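Local atomic coordinates of DUF4875 domain-containing protein (PDB entry 4LG3), a protein that is of unknown function, a DUF4875 family member from Desulfovibrio piger that combines a mixed beta sheet with several helices. Residues 77-82 and 93-98; 86-91 and 167-172; 111-116 and 177-182; 117-122 and 172-177. One frame throughout, in Å; residues are numbered along the deposited sequence.

Interaction 1: residues 77-82 and 93-98; sequences SITLDS and LATATY. With SO4 (sulfate ion), chain D.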
loop_
_atom_site.group_PDB
_atom_site.type_symbol
_atom_site.label_atom_id
_atom_site.label_comp_id
_atom_site.label_asym_id
_atom_site.label_seq_id
_atom_site.Cartn_x
_atom_site.Cartn_y
_atom_site.Cartn_z
ATOM N N SER A 77 -12.184 3.203 0.773
ATOM C CA SER A 77 -11.022 2.527 1.348
ATOM C C SER A 77 -9.852 2.658 0.411
ATOM O O SER A 77 -9.985 2.372 -0.771
ATOM C CB SER A 77 -11.315 1.059 1.629
ATOM O OG SER A 77 -11.963 0.939 2.880
ATOM N N ILE A 78 -8.725 3.154 0.921
ATOM C CA ILE A 78 -7.484 3.324 0.139
ATOM C C ILE A 78 -6.362 2.468 0.755
ATOM O O ILE A 78 -6.147 2.513 1.955
ATOM C CB ILE A 78 -7.039 4.816 -0.002
ATOM C CG1 ILE A 78 -8.176 5.739 -0.497
ATOM C CG2 ILE A 78 -5.761 4.965 -0.844
ATOM C CD1 ILE A 78 -8.659 5.575 -1.916
ATOM N N THR A 79 -5.660 1.707 -0.069
ATOM C CA THR A 79 -4.487 0.945 0.345
ATOM C C THR A 79 -3.332 1.390 -0.528
ATOM O O THR A 79 -3.423 1.304 -1.762
ATOM C CB THR A 79 -4.671 -0.592 0.282
ATOM O OG1 THR A 79 -5.816 -0.957 1.044
ATOM C CG2 THR A 79 -3.452 -1.348 0.816
ATOM N N LEU A 80 -2.249 1.875 0.114
ATOM C CA LEU A 80 -1.038 2.239 -0.586
ATOM C C LEU A 80 -0.089 1.047 -0.523
ATOM O O LEU A 80 0.300 0.626 0.566
ATOM C CB LEU A 80 -0.402 3.515 -0.012
ATOM C CG LEU A 80 0.975 3.934 -0.535
ATOM C CD1 LEU A 80 0.901 4.382 -1.992
ATOM C CD2 LEU A 80 1.556 5.030 0.336
ATOM N N ASP A 81 0.262 0.497 -1.701
ATOM C CA ASP A 81 1.204 -0.623 -1.799
ATOM C C ASP A 81 2.633 -0.121 -2.072
ATOM O O ASP A 81 2.807 0.964 -2.613
ATOM C CB ASP A 81 0.772 -1.638 -2.869
ATOM C CG ASP A 81 -0.505 -2.373 -2.535
ATOM O OD1 ASP A 81 -0.611 -2.896 -1.397
ATOM O OD2 ASP A 81 -1.376 -2.482 -3.428
ATOM N N SER A 82 3.642 -0.918 -1.692
ATOM C CA SER A 82 5.070 -0.602 -1.854
ATOM C C SER A 82 5.462 -0.435 -3.318
ATOM O O SER A 82 6.399 0.302 -3.622
ATOM C CB SER A 82 5.939 -1.673 -1.207
ATOM O OG SER A 82 5.674 -2.956 -1.754
ATOM N N LEU A 93 2.057 0.036 2.654
ATOM C CA LEU A 93 2.759 1.188 3.209
ATOM C C LEU A 93 1.804 2.081 4.037
ATOM O O LEU A 93 2.242 2.734 4.976
ATOM C CB LEU A 93 3.411 2.018 2.096
ATOM C CG LEU A 93 4.564 1.395 1.313
ATOM C CD1 LEU A 93 5.209 2.430 0.418
ATOM C CD2 LEU A 93 5.621 0.733 2.249
ATOM N N ALA A 94 0.506 2.103 3.696
ATOM C CA ALA A 94 -0.481 2.941 4.368
ATOM C C ALA A 94 -1.877 2.546 3.976
ATOM O O ALA A 94 -2.086 2.057 2.861
ATOM C CB ALA A 94 -0.254 4.427 4.000
ATOM N N THR A 95 -2.850 2.827 4.865
ATOM C CA THR A 95 -4.285 2.588 4.662
ATOM C C THR A 95 -5.108 3.690 5.304
ATOM O O THR A 95 -4.688 4.269 6.309
ATOM C CB THR A 95 -4.775 1.219 5.249
ATOM O OG1 THR A 95 -4.645 1.217 6.673
ATOM C CG2 THR A 95 -4.105 0.018 4.655
ATOM N N ALA A 96 -6.336 3.894 4.786
ATOM C CA ALA A 96 -7.317 4.838 5.315
ATOM C C ALA A 96 -8.692 4.556 4.740
ATOM O O ALA A 96 -8.834 4.325 3.535
ATOM C CB ALA A 96 -6.905 6.285 5.006
ATOM N N THR A 97 -9.707 4.577 5.612
ATOM C CA THR A 97 -11.103 4.453 5.235
ATOM C C THR A 97 -11.789 5.784 5.637
ATOM O O THR A 97 -11.636 6.266 6.750
ATOM C CB THR A 97 -11.734 3.180 5.807
ATOM O OG1 THR A 97 -11.030 2.026 5.282
ATOM C CG2 THR A 97 -13.217 3.078 5.467
ATOM N N TYR A 98 -12.507 6.361 4.695
ATOM C CA TYR A 98 -13.199 7.636 4.783
ATOM C C TYR A 98 -14.691 7.498 4.497
ATOM O O TYR A 98 -15.073 6.980 3.441
ATOM C CB TYR A 98 -12.565 8.592 3.765
ATOM C CG TYR A 98 -13.126 10.003 3.724
ATOM C CD1 TYR A 98 -13.469 10.678 4.899
ATOM C CD2 TYR A 98 -13.215 10.701 2.520
ATOM C CE1 TYR A 98 -13.914 11.999 4.871
ATOM C CE2 TYR A 98 -13.661 12.024 2.480
ATOM C CZ TYR A 98 -14.028 12.661 3.658
ATOM O OH TYR A 98 -14.462 13.962 3.647
HETATM S S SO4 D . -13.524 15.724 7.012
HETATM O O1 SO4 D . -13.127 16.989 6.378
HETATM O O2 SO4 D . -14.447 15.026 6.114
HETATM O O3 SO4 D . -12.319 14.922 7.301
HETATM O O4 SO4 D . -14.215 16.005 8.273
#
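Among the backbone acceptors of this pairing, L80 O alone is gripped by two N-H groups. L93 N reaches it at 2.8 Å, nearly straight at 165° and in the carbonyl plane, while A94 N adds a weak second bond at 3.5 Å. Two residues facing one make this a classic beta bulge, at the start of segment 93-98 in the antiparallel hairpin of strands 75-81 and 92-98. Beyond it the pairing is regular: L80 N donates to A94 O at 2.8 Å, and I78 and A96 exchange a reciprocal pair of bonds.

The two faces differ in chemistry. S77 and T97 form a non-hydrogen-bonded pair whose side chains meet, S77 OG lying 2.8 Å from T97 OG1 in a hydroxyl-hydroxyl hydrogen bond; both oxygens stand anti to their own carbonyl carbons. S77 OG is also bonded to R26. On the same face T79 and T95 lie side by side, the T95 methyl CG2 4.1 Å from T79 OG1, while T95 OG1 turns to T115 O and Q117. The other face carries I78, L80, A94 and A96, with L80 CB 4.1 Å from A94 CB and L80 packed against L56 and V60 of helix 53-71. Y98 OH, at the far end, donates to sulfate O2 at 2.7 Å. The hairpin is thus amphipathic, hydroxyls on one side and aliphatic carbon against the helix on the other.

Interaction 2: residues 86-91 and 167-172; sequences PAFGKT and VMLNPV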
loop_
_atom_site.group_PDB
_atom_site.type_symbol
_atom_site.label_atom_id
_atom_site.label_comp_id
_atom_site.label_asym_id
_atom_site.label_seq_id
_atom_site.Cartn_x
_atom_site.Cartn_y
_atom_site.Cartn_z
ATOM N N PRO A 86 2.215 -8.755 -7.724
ATOM C CA PRO A 86 1.248 -9.733 -7.167
ATOM C C PRO A 86 1.120 -9.585 -5.641
ATOM O O PRO A 86 1.840 -8.791 -5.040
ATOM C CB PRO A 86 1.836 -11.092 -7.578
ATOM C CG PRO A 86 3.304 -10.836 -7.717
ATOM C CD PRO A 86 3.463 -9.412 -8.170
ATOM N N ALA A 87 0.216 -10.349 -5.014
ATOM C CA ALA A 87 -0.048 -10.307 -3.572
ATOM C C ALA A 87 1.219 -10.395 -2.722
ATOM O O ALA A 87 1.329 -9.677 -1.732
ATOM C CB ALA A 87 -0.991 -11.441 -3.189
ATOM N N PHE A 88 2.169 -11.279 -3.086
ATOM C CA PHE A 88 3.391 -11.465 -2.298
ATOM C C PHE A 88 4.618 -10.951 -3.036
ATOM O O PHE A 88 5.701 -11.492 -2.879
ATOM C CB PHE A 88 3.527 -12.933 -1.878
ATOM C CG PHE A 88 2.304 -13.368 -1.098
ATOM C CD1 PHE A 88 2.091 -12.918 0.206
ATOM C CD2 PHE A 88 1.327 -14.164 -1.692
ATOM C CE1 PHE A 88 0.927 -13.256 0.899
ATOM C CE2 PHE A 88 0.161 -14.503 -0.996
ATOM C CZ PHE A 88 -0.040 -14.029 0.290
ATOM N N GLY A 89 4.426 -9.869 -3.797
ATOM C CA GLY A 89 5.468 -9.159 -4.530
ATOM C C GLY A 89 5.492 -7.697 -4.127
ATOM O O GLY A 89 6.148 -6.873 -4.773
ATOM N N LYS A 90 4.760 -7.363 -3.048
ATOM C CA LYS A 90 4.583 -5.998 -2.538
ATOM C C LYS A 90 4.000 -6.077 -1.157
ATOM O O LYS A 90 3.539 -7.154 -0.758
ATOM C CB LYS A 90 3.644 -5.166 -3.468
ATOM C CG LYS A 90 2.206 -5.668 -3.436
ATOM C CD LYS A 90 1.317 -5.208 -4.571
ATOM C CE LYS A 90 -0.065 -5.767 -4.339
ATOM N NZ LYS A 90 -0.933 -5.539 -5.492
ATOM N N THR A 91 4.018 -4.935 -0.422
ATOM C CA THR A 91 3.465 -4.825 0.933
ATOM C C THR A 91 2.726 -3.506 1.083
ATOM O O THR A 91 2.879 -2.619 0.270
ATOM C CB THR A 91 4.554 -4.971 2.033
ATOM O OG1 THR A 91 5.553 -3.961 1.882
ATOM C CG2 THR A 91 5.160 -6.360 2.104
ATOM N N VAL A 167 17.116 -10.469 3.448
ATOM C CA VAL A 167 16.064 -10.901 2.519
ATOM C C VAL A 167 14.753 -11.212 3.276
ATOM O O VAL A 167 14.686 -12.147 4.067
ATOM C CB VAL A 167 16.515 -12.109 1.636
ATOM C CG1 VAL A 167 15.379 -12.634 0.764
ATOM C CG2 VAL A 167 17.715 -11.744 0.774
HETATM N N MSE A 168 13.708 -10.425 2.993
HETATM C CA MSE A 168 12.358 -10.553 3.542
HETATM C C MSE A 168 11.391 -9.782 2.684
HETATM O O MSE A 168 11.780 -8.798 2.039
HETATM C CB MSE A 168 12.274 -10.086 4.995
HETATM C CG MSE A 168 12.527 -8.597 5.187
HETATM SE SE MSE A 168 13.189 -8.333 6.974
HETATM C CE MSE A 168 14.997 -8.937 6.719
ATOM N N LEU A 169 10.128 -10.236 2.667
ATOM C CA LEU A 169 9.075 -9.605 1.906
ATOM C C LEU A 169 8.657 -8.299 2.585
ATOM O O LEU A 169 8.469 -7.291 1.896
ATOM C CB LEU A 169 7.870 -10.562 1.719
ATOM C CG LEU A 169 6.595 -9.994 1.012
ATOM C CD1 LEU A 169 6.877 -9.490 -0.435
ATOM C CD2 LEU A 169 5.457 -10.962 1.072
ATOM N N ASN A 170 8.514 -8.323 3.929
ATOM C CA ASN A 170 8.040 -7.189 4.705
ATOM C C ASN A 170 9.156 -6.660 5.649
ATOM O O ASN A 170 9.238 -7.078 6.814
ATOM C CB ASN A 170 6.760 -7.580 5.471
ATOM C CG ASN A 170 5.719 -6.484 5.541
ATOM O OD1 ASN A 170 6.017 -5.278 5.570
ATOM N ND2 ASN A 170 4.462 -6.890 5.566
ATOM N N PRO A 171 10.007 -5.717 5.153
ATOM C CA PRO A 171 11.066 -5.157 6.010
ATOM C C PRO A 171 10.553 -4.177 7.056
ATOM O O PRO A 171 11.298 -3.822 7.954
ATOM C CB PRO A 171 11.980 -4.415 5.015
ATOM C CG PRO A 171 11.140 -4.088 3.879
ATOM C CD PRO A 171 10.028 -5.106 3.804
ATOM N N VAL A 172 9.317 -3.678 6.901
ATOM C CA VAL A 172 8.735 -2.637 7.755
ATOM C C VAL A 172 7.221 -2.816 7.768
ATOM O O VAL A 172 6.559 -2.576 6.751
ATOM C CB VAL A 172 9.127 -1.192 7.262
ATOM C CG1 VAL A 172 8.320 -0.129 7.970
ATOM C CG2 VAL A 172 10.615 -0.897 7.429
#
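A type I beta turn, P86 to G89, sits in the loop joining the two strands of the hairpin 75-81/92-98, and the side chain of L169 packs against its end. L169 does most of the touching: with CG anti to the backbone N (chi1 175°), its two methyls share F88, CD1 coming 3.4 Å from the carbonyl F88 O and CD2 meeting the phenyl ring at its edge, 4.0 Å from F88 CD1. Further along, the methyl of T91 presses on backbone and side chain of the other segment, T91 CG2 lying 3.4 Å from L169 O and 3.5 Å from N170 CG. The T91 hydroxyl takes the crowded position between N and the carbonyl carbon, which leaves CG2 to make this contact.

One shell out, Q131 of helix 125-137 ties the two segments together, its NE2 hydrogen-bonded to both L169 O and T91 OG1. S82 OG holds T91 N, and W134 of the same helix packs on L169. The turn itself is closed by G89 N donating to P86 O at 3.1 Å, and within it A87 CB lies 3.8 Å above the plane of the F88 ring, offset toward its rim.

Interaction 3: residues 111-116 and 177-182; sequences WTWNTL and FPQEWT. With SO4 (sulfate ion), chain D.
The C-terminal 3-10 turn, residues 179-182, folds over side chains of strand 113-118 beside a bound sulfate, and two CH-pi contacts, one from the turn and one at F177 just before it, fasten segment 177-182 there. In the first, T182 CB stands over the five-membered ring of W113, 3.6 Å from its centroid and only 3° off the ring normal. T182 is held in that pose by its own turn: OG1, in the crowded position between backbone N and carbonyl carbon, donates to Q179 O at 2.6 Å, an oxygen that also accepts from T182 N. In the second the roles reverse: L116 CB lies centrally over the face of F177, 3.6 Å from the centroid and 7° off the normal, while L116 CD2 reaches F177 CZ at 3.6 Å. F177 N donates to L116 O at 3.2 Å, approaching from above the carbonyl plane.

Q179 bends at chi2, its NE2 3.5 Å from W113 CB. W113 is also stacked with Y98 and touches A64 and R65 of helix 53-71. In the plane of the indole, W113 NE1 donates to sulfate O3 at 2.9 Å, nearly straight at 171°; Y98 OH holds the same ion. The indole thus splits its chemistry, the threonine side chain on its face and the N-H at its edge, and the anion, probably from the crystallisation liquor, is met here by two neutral donors.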
loop_
_atom_site.group_PDB
_atom_site.type_symbol
_atom_site.label_atom_id
_atom_site.label_comp_id
_atom_site.label_asym_id
_atom_site.label_seq_id
_atom_site.Cartn_x
_atom_site.Cartn_y
_atom_site.Cartn_z
ATOM N N TRP A 111 -18.193 7.399 12.871
ATOM C CA TRP A 111 -16.833 7.799 12.522
ATOM C C TRP A 111 -16.770 8.236 11.093
ATOM O O TRP A 111 -17.560 7.774 10.269
ATOM C CB TRP A 111 -15.788 6.699 12.799
ATOM C CG TRP A 111 -16.029 5.365 12.156
ATOM C CD1 TRP A 111 -16.500 4.239 12.768
ATOM C CD2 TRP A 111 -15.659 4.971 10.821
ATOM N NE1 TRP A 111 -16.489 3.177 11.888
ATOM C CE2 TRP A 111 -15.950 3.589 10.695
ATOM C CE3 TRP A 111 -15.079 5.642 9.728
ATOM C CZ2 TRP A 111 -15.719 2.879 9.511
ATOM C CZ3 TRP A 111 -14.873 4.947 8.545
ATOM C CH2 TRP A 111 -15.192 3.585 8.442
ATOM N N THR A 112 -15.786 9.101 10.795
ATOM C CA THR A 112 -15.509 9.657 9.474
ATOM C C THR A 112 -14.242 9.002 8.932
ATOM O O THR A 112 -14.163 8.698 7.747
ATOM C CB THR A 112 -15.412 11.189 9.582
ATOM O OG1 THR A 112 -16.586 11.658 10.268
ATOM C CG2 THR A 112 -15.284 11.883 8.216
ATOM N N TRP A 113 -13.258 8.784 9.805
ATOM C CA TRP A 113 -11.984 8.160 9.442
ATOM C C TRP A 113 -11.723 6.930 10.317
ATOM O O TRP A 113 -11.980 6.950 11.521
ATOM C CB TRP A 113 -10.822 9.167 9.539
ATOM C CG TRP A 113 -10.890 10.253 8.498
ATOM C CD1 TRP A 113 -11.473 11.480 8.629
ATOM C CD2 TRP A 113 -10.343 10.207 7.169
ATOM N NE1 TRP A 113 -11.327 12.203 7.462
ATOM C CE2 TRP A 113 -10.621 11.452 6.558
ATOM C CE3 TRP A 113 -9.644 9.233 6.436
ATOM C CZ2 TRP A 113 -10.242 11.739 5.243
ATOM C CZ3 TRP A 113 -9.260 9.520 5.134
ATOM C CH2 TRP A 113 -9.567 10.754 4.546
ATOM N N ASN A 114 -11.235 5.858 9.698
ATOM C CA ASN A 114 -10.904 4.610 10.388
ATOM C C ASN A 114 -9.841 3.851 9.623
ATOM O O ASN A 114 -9.568 4.188 8.465
ATOM C CB ASN A 114 -12.144 3.735 10.539
ATOM C CG ASN A 114 -12.138 2.845 11.763
ATOM O OD1 ASN A 114 -11.103 2.565 12.380
ATOM N ND2 ASN A 114 -13.313 2.378 12.143
ATOM N N THR A 115 -9.235 2.841 10.266
ATOM C CA THR A 115 -8.238 1.926 9.695
ATOM C C THR A 115 -7.074 2.757 9.194
ATOM O O THR A 115 -6.618 2.623 8.044
ATOM C CB THR A 115 -8.884 1.012 8.606
ATOM O OG1 THR A 115 -10.180 0.594 9.035
ATOM C CG2 THR A 115 -8.039 -0.225 8.298
ATOM N N LEU A 116 -6.612 3.656 10.073
ATOM C CA LEU A 116 -5.537 4.580 9.760
ATOM C C LEU A 116 -4.221 3.921 10.049
ATOM O O LEU A 116 -3.937 3.631 11.197
ATOM C CB LEU A 116 -5.713 5.877 10.557
ATOM C CG LEU A 116 -7.054 6.605 10.378
ATOM C CD1 LEU A 116 -7.144 7.837 11.306
ATOM C CD2 LEU A 116 -7.323 6.946 8.897
ATOM N N PHE A 177 -1.881 5.516 12.696
ATOM C CA PHE A 177 -1.473 6.923 12.581
ATOM C C PHE A 177 -2.587 7.752 13.211
ATOM O O PHE A 177 -3.740 7.283 13.250
ATOM C CB PHE A 177 -1.065 7.372 11.166
ATOM C CG PHE A 177 -2.137 7.599 10.124
ATOM C CD1 PHE A 177 -2.956 8.732 10.176
ATOM C CD2 PHE A 177 -2.230 6.768 9.013
ATOM C CE1 PHE A 177 -3.902 8.975 9.189
ATOM C CE2 PHE A 177 -3.186 7.004 8.023
ATOM C CZ PHE A 177 -4.012 8.113 8.117
ATOM N N PRO A 178 -2.259 8.916 13.815
ATOM C CA PRO A 178 -3.283 9.649 14.569
ATOM C C PRO A 178 -4.410 10.227 13.718
ATOM O O PRO A 178 -4.208 10.691 12.597
ATOM C CB PRO A 178 -2.494 10.761 15.266
ATOM C CG PRO A 178 -1.088 10.321 15.228
ATOM C CD PRO A 178 -0.949 9.575 13.940
ATOM N N GLN A 179 -5.609 10.187 14.304
ATOM C CA GLN A 179 -6.870 10.692 13.779
ATOM C C GLN A 179 -6.770 12.199 13.431
ATOM O O GLN A 179 -7.384 12.627 12.463
ATOM C CB GLN A 179 -7.958 10.441 14.845
ATOM C CG GLN A 179 -9.377 10.832 14.445
ATOM C CD GLN A 179 -10.097 9.779 13.640
ATOM O OE1 GLN A 179 -9.828 8.571 13.731
ATOM N NE2 GLN A 179 -11.094 10.224 12.885
ATOM N N GLU A 180 -5.990 12.982 14.217
ATOM C CA GLU A 180 -5.788 14.432 14.060
ATOM C C GLU A 180 -5.069 14.784 12.733
ATOM O O GLU A 180 -5.205 15.910 12.249
ATOM C CB GLU A 180 -5.057 15.055 15.279
ATOM C CG GLU A 180 -3.918 14.228 15.873
ATOM C CD GLU A 180 -4.229 13.349 17.082
ATOM O OE1 GLU A 180 -5.123 12.472 16.992
ATOM O OE2 GLU A 180 -3.525 13.498 18.108
ATOM N N TRP A 181 -4.348 13.821 12.134
ATOM C CA TRP A 181 -3.657 13.996 10.846
ATOM C C TRP A 181 -4.631 14.149 9.662
ATOM O O TRP A 181 -4.227 14.630 8.606
ATOM C CB TRP A 181 -2.734 12.796 10.571
ATOM C CG TRP A 181 -1.473 12.756 11.373
ATOM C CD1 TRP A 181 -1.143 13.540 12.449
ATOM C CD2 TRP A 181 -0.371 11.864 11.172
ATOM N NE1 TRP A 181 0.111 13.209 12.909
ATOM C CE2 TRP A 181 0.605 12.177 12.148
ATOM C CE3 TRP A 181 -0.105 10.839 10.249
ATOM C CZ2 TRP A 181 1.822 11.493 12.229
ATOM C CZ3 TRP A 181 1.107 10.179 10.318
ATOM C CH2 TRP A 181 2.060 10.515 11.291
ATOM N N THR A 182 -5.882 13.682 9.828
ATOM C CA THR A 182 -6.956 13.705 8.830
ATOM C C THR A 182 -7.734 15.026 8.863
ATOM O O THR A 182 -8.592 15.243 8.004
ATOM C CB THR A 182 -7.938 12.539 9.058
ATOM O OG1 THR A 182 -8.705 12.803 10.239
ATOM C CG2 THR A 182 -7.249 11.181 9.152
HETATM S S SO4 D . -13.524 15.724 7.012
HETATM O O1 SO4 D . -13.127 16.989 6.378
HETATM O O2 SO4 D . -14.447 15.026 6.114
HETATM O O3 SO4 D . -12.319 14.922 7.301
HETATM O O4 SO4 D . -14.215 16.005 8.273
#

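Interaction 4: residues 117-122 and 172-177; sequences QATPRG and VFPEPF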
loop_
_atom_site.group_PDB
_atom_site.type_symbol
_atom_site.label_atom_id
_atom_site.label_comp_id
_atom_site.label_asym_id
_atom_site.label_seq_id
_atom_site.Cartn_x
_atom_site.Cartn_y
_atom_site.Cartn_z
ATOM N N GLN A 117 -3.473 3.576 9.003
ATOM C CA GLN A 117 -2.175 2.924 9.150
ATOM C C GLN A 117 -1.167 3.519 8.228
ATOM O O GLN A 117 -1.523 3.975 7.154
ATOM C CB GLN A 117 -2.226 1.402 8.895
ATOM C CG GLN A 117 -3.145 0.623 9.801
ATOM C CD GLN A 117 -3.143 -0.824 9.398
ATOM O OE1 GLN A 117 -2.577 -1.678 10.085
ATOM N NE2 GLN A 117 -3.782 -1.138 8.265
ATOM N N ALA A 118 0.084 3.542 8.653
ATOM C CA ALA A 118 1.208 4.000 7.845
ATOM C C ALA A 118 2.486 3.410 8.407
ATOM O O ALA A 118 2.614 3.271 9.627
ATOM C CB ALA A 118 1.280 5.524 7.799
ATOM N N THR A 119 3.396 2.998 7.523
ATOM C CA THR A 119 4.696 2.455 7.924
ATOM C C THR A 119 5.576 3.648 8.375
ATOM O O THR A 119 5.360 4.769 7.898
ATOM C CB THR A 119 5.332 1.655 6.769
ATOM O OG1 THR A 119 5.326 2.446 5.589
ATOM C CG2 THR A 119 4.659 0.331 6.508
ATOM N N PRO A 120 6.599 3.460 9.239
ATOM C CA PRO A 120 7.420 4.634 9.650
ATOM C C PRO A 120 8.190 5.295 8.498
ATOM O O PRO A 120 8.631 6.426 8.642
ATOM C CB PRO A 120 8.371 4.069 10.709
ATOM C CG PRO A 120 8.314 2.581 10.565
ATOM C CD PRO A 120 6.995 2.226 9.954
ATOM N N ARG A 121 8.328 4.599 7.357
ATOM C CA ARG A 121 9.022 5.035 6.121
ATOM C C ARG A 121 8.623 4.164 4.942
ATOM O O ARG A 121 8.045 3.092 5.149
ATOM C CB ARG A 121 10.552 4.942 6.301
ATOM C CG ARG A 121 11.062 3.533 6.644
ATOM C CD ARG A 121 12.542 3.380 6.357
ATOM N NE ARG A 121 13.055 2.052 6.702
ATOM C CZ ARG A 121 13.246 1.061 5.834
ATOM N NH1 ARG A 121 12.959 1.227 4.550
ATOM N NH2 ARG A 121 13.739 -0.096 6.240
ATOM N N GLY A 122 9.001 4.584 3.735
ATOM C CA GLY A 122 8.836 3.774 2.532
ATOM C C GLY A 122 10.008 2.816 2.388
ATOM O O GLY A 122 10.800 2.665 3.321
ATOM N N VAL A 172 9.317 -3.678 6.901
ATOM C CA VAL A 172 8.735 -2.637 7.755
ATOM C C VAL A 172 7.221 -2.816 7.768
ATOM O O VAL A 172 6.559 -2.576 6.751
ATOM C CB VAL A 172 9.127 -1.192 7.262
ATOM C CG1 VAL A 172 8.320 -0.129 7.970
ATOM C CG2 VAL A 172 10.615 -0.897 7.429
ATOM N N PHE A 173 6.682 -3.152 8.932
ATOM C CA PHE A 173 5.258 -3.331 9.186
ATOM C C PHE A 173 4.541 -1.976 9.408
ATOM O O PHE A 173 5.128 -1.022 9.951
ATOM C CB PHE A 173 5.038 -4.263 10.418
ATOM C CG PHE A 173 5.170 -5.734 10.088
ATOM C CD1 PHE A 173 4.301 -6.347 9.180
ATOM C CD2 PHE A 173 6.167 -6.509 10.675
ATOM C CE1 PHE A 173 4.434 -7.708 8.865
ATOM C CE2 PHE A 173 6.309 -7.865 10.345
ATOM C CZ PHE A 173 5.441 -8.456 9.437
ATOM N N PRO A 174 3.239 -1.899 9.064
ATOM C CA PRO A 174 2.505 -0.642 9.283
ATOM C C PRO A 174 2.247 -0.407 10.758
ATOM O O PRO A 174 2.310 -1.326 11.555
ATOM C CB PRO A 174 1.190 -0.855 8.497
ATOM C CG PRO A 174 1.464 -2.042 7.582
ATOM C CD PRO A 174 2.379 -2.900 8.402
ATOM N N GLU A 175 2.007 0.839 11.108
ATOM C CA GLU A 175 1.645 1.270 12.459
ATOM C C GLU A 175 0.362 2.058 12.366
ATOM O O GLU A 175 0.160 2.679 11.319
ATOM C CB GLU A 175 2.717 2.215 13.068
ATOM C CG GLU A 175 4.146 1.734 13.140
ATOM C CD GLU A 175 5.061 2.796 13.718
ATOM O OE1 GLU A 175 4.705 3.995 13.640
ATOM O OE2 GLU A 175 6.106 2.425 14.300
ATOM N N PRO A 176 -0.444 2.222 13.447
ATOM C CA PRO A 176 -1.573 3.166 13.346
ATOM C C PRO A 176 -1.045 4.596 13.154
ATOM O O PRO A 176 0.141 4.845 13.372
ATOM C CB PRO A 176 -2.309 3.003 14.683
ATOM C CG PRO A 176 -1.737 1.776 15.316
ATOM C CD PRO A 176 -0.357 1.623 14.799
ATOM N N PHE A 177 -1.881 5.516 12.696
ATOM C CA PHE A 177 -1.473 6.923 12.581
ATOM C C PHE A 177 -2.587 7.752 13.211
ATOM O O PHE A 177 -3.740 7.283 13.250
ATOM C CB PHE A 177 -1.065 7.372 11.166
ATOM C CG PHE A 177 -2.137 7.599 10.124
ATOM C CD1 PHE A 177 -2.956 8.732 10.176
ATOM C CD2 PHE A 177 -2.230 6.768 9.013
ATOM C CE1 PHE A 177 -3.902 8.975 9.189
ATOM C CE2 PHE A 177 -3.186 7.004 8.023
ATOM C CZ PHE A 177 -4.012 8.113 8.117
#
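The guanidinium of R121 carries V172 on one face: the methyl CG2 sits 3.4 Å above the plane, offset toward the rim and nearest NH2. At the other end of the contact, Q117 C and A118 N lie at the edge of the F177 ring, in its plane, and F177 CD2 comes 3.4 Å from Q117 N. The R121 chain runs extended from CG to NE, which carries the flat group out to the valine; NH1 has two partners, G122 O at 2.9 Å, out of the guanidinium plane, and E127, with which it forms a salt bridge.

V172 works with both branches. Its other methyl, CG1, anti to the backbone N, meets P120 tip to tip at 3.4 Å from CD. T119 fills the bend next to it, with CG2 3.5 Å from V172 O and also against P174 CA.

Between these ends lies a short antiparallel bridge. A118 N donates to E175 O at 2.8 Å, nearly straight at the hydrogen (166°) and almost along the C=O axis of E175, and E175 N returns the bond to A118 O at 2.9 Å, but from well above the carbonyl plane. E175 O also takes a CA-H contact from Q117 in the adjoining non-hydrogen-bonded pair with P176.

Strand 175-176 thereby extends the mixed sheet beyond strand 113-118, whose other neighbour is strand 92-98, bonded here through L93 and T95. Helix 53-71 lies against A118, T119 and F177, and its K53 reaches across to bind E175 OE1 and P176 O.

Following the chain, interaction 1 closes the hairpin 77-98. Interaction 2 starts inside that hairpin's loop, at 86-91, and reaches to 167-172, so it crosses interaction 1 and ties the hairpin's tip to the segment after helix 149-160. Interaction 3 opens at 111-116 and closes at 177-182, with interaction 4 nested within its loop; both follow interaction 1 in series and both are crossed by interaction 2. V172 is common to interactions 2 and 4, F177 to interactions 3 and 4. Interactions 1, 3 and 4 meet on neighbouring strands of the mixed sheet, whereas interactions 2 and 3 lie on opposite sides of the chain's centre, about 25 Å apart between centres.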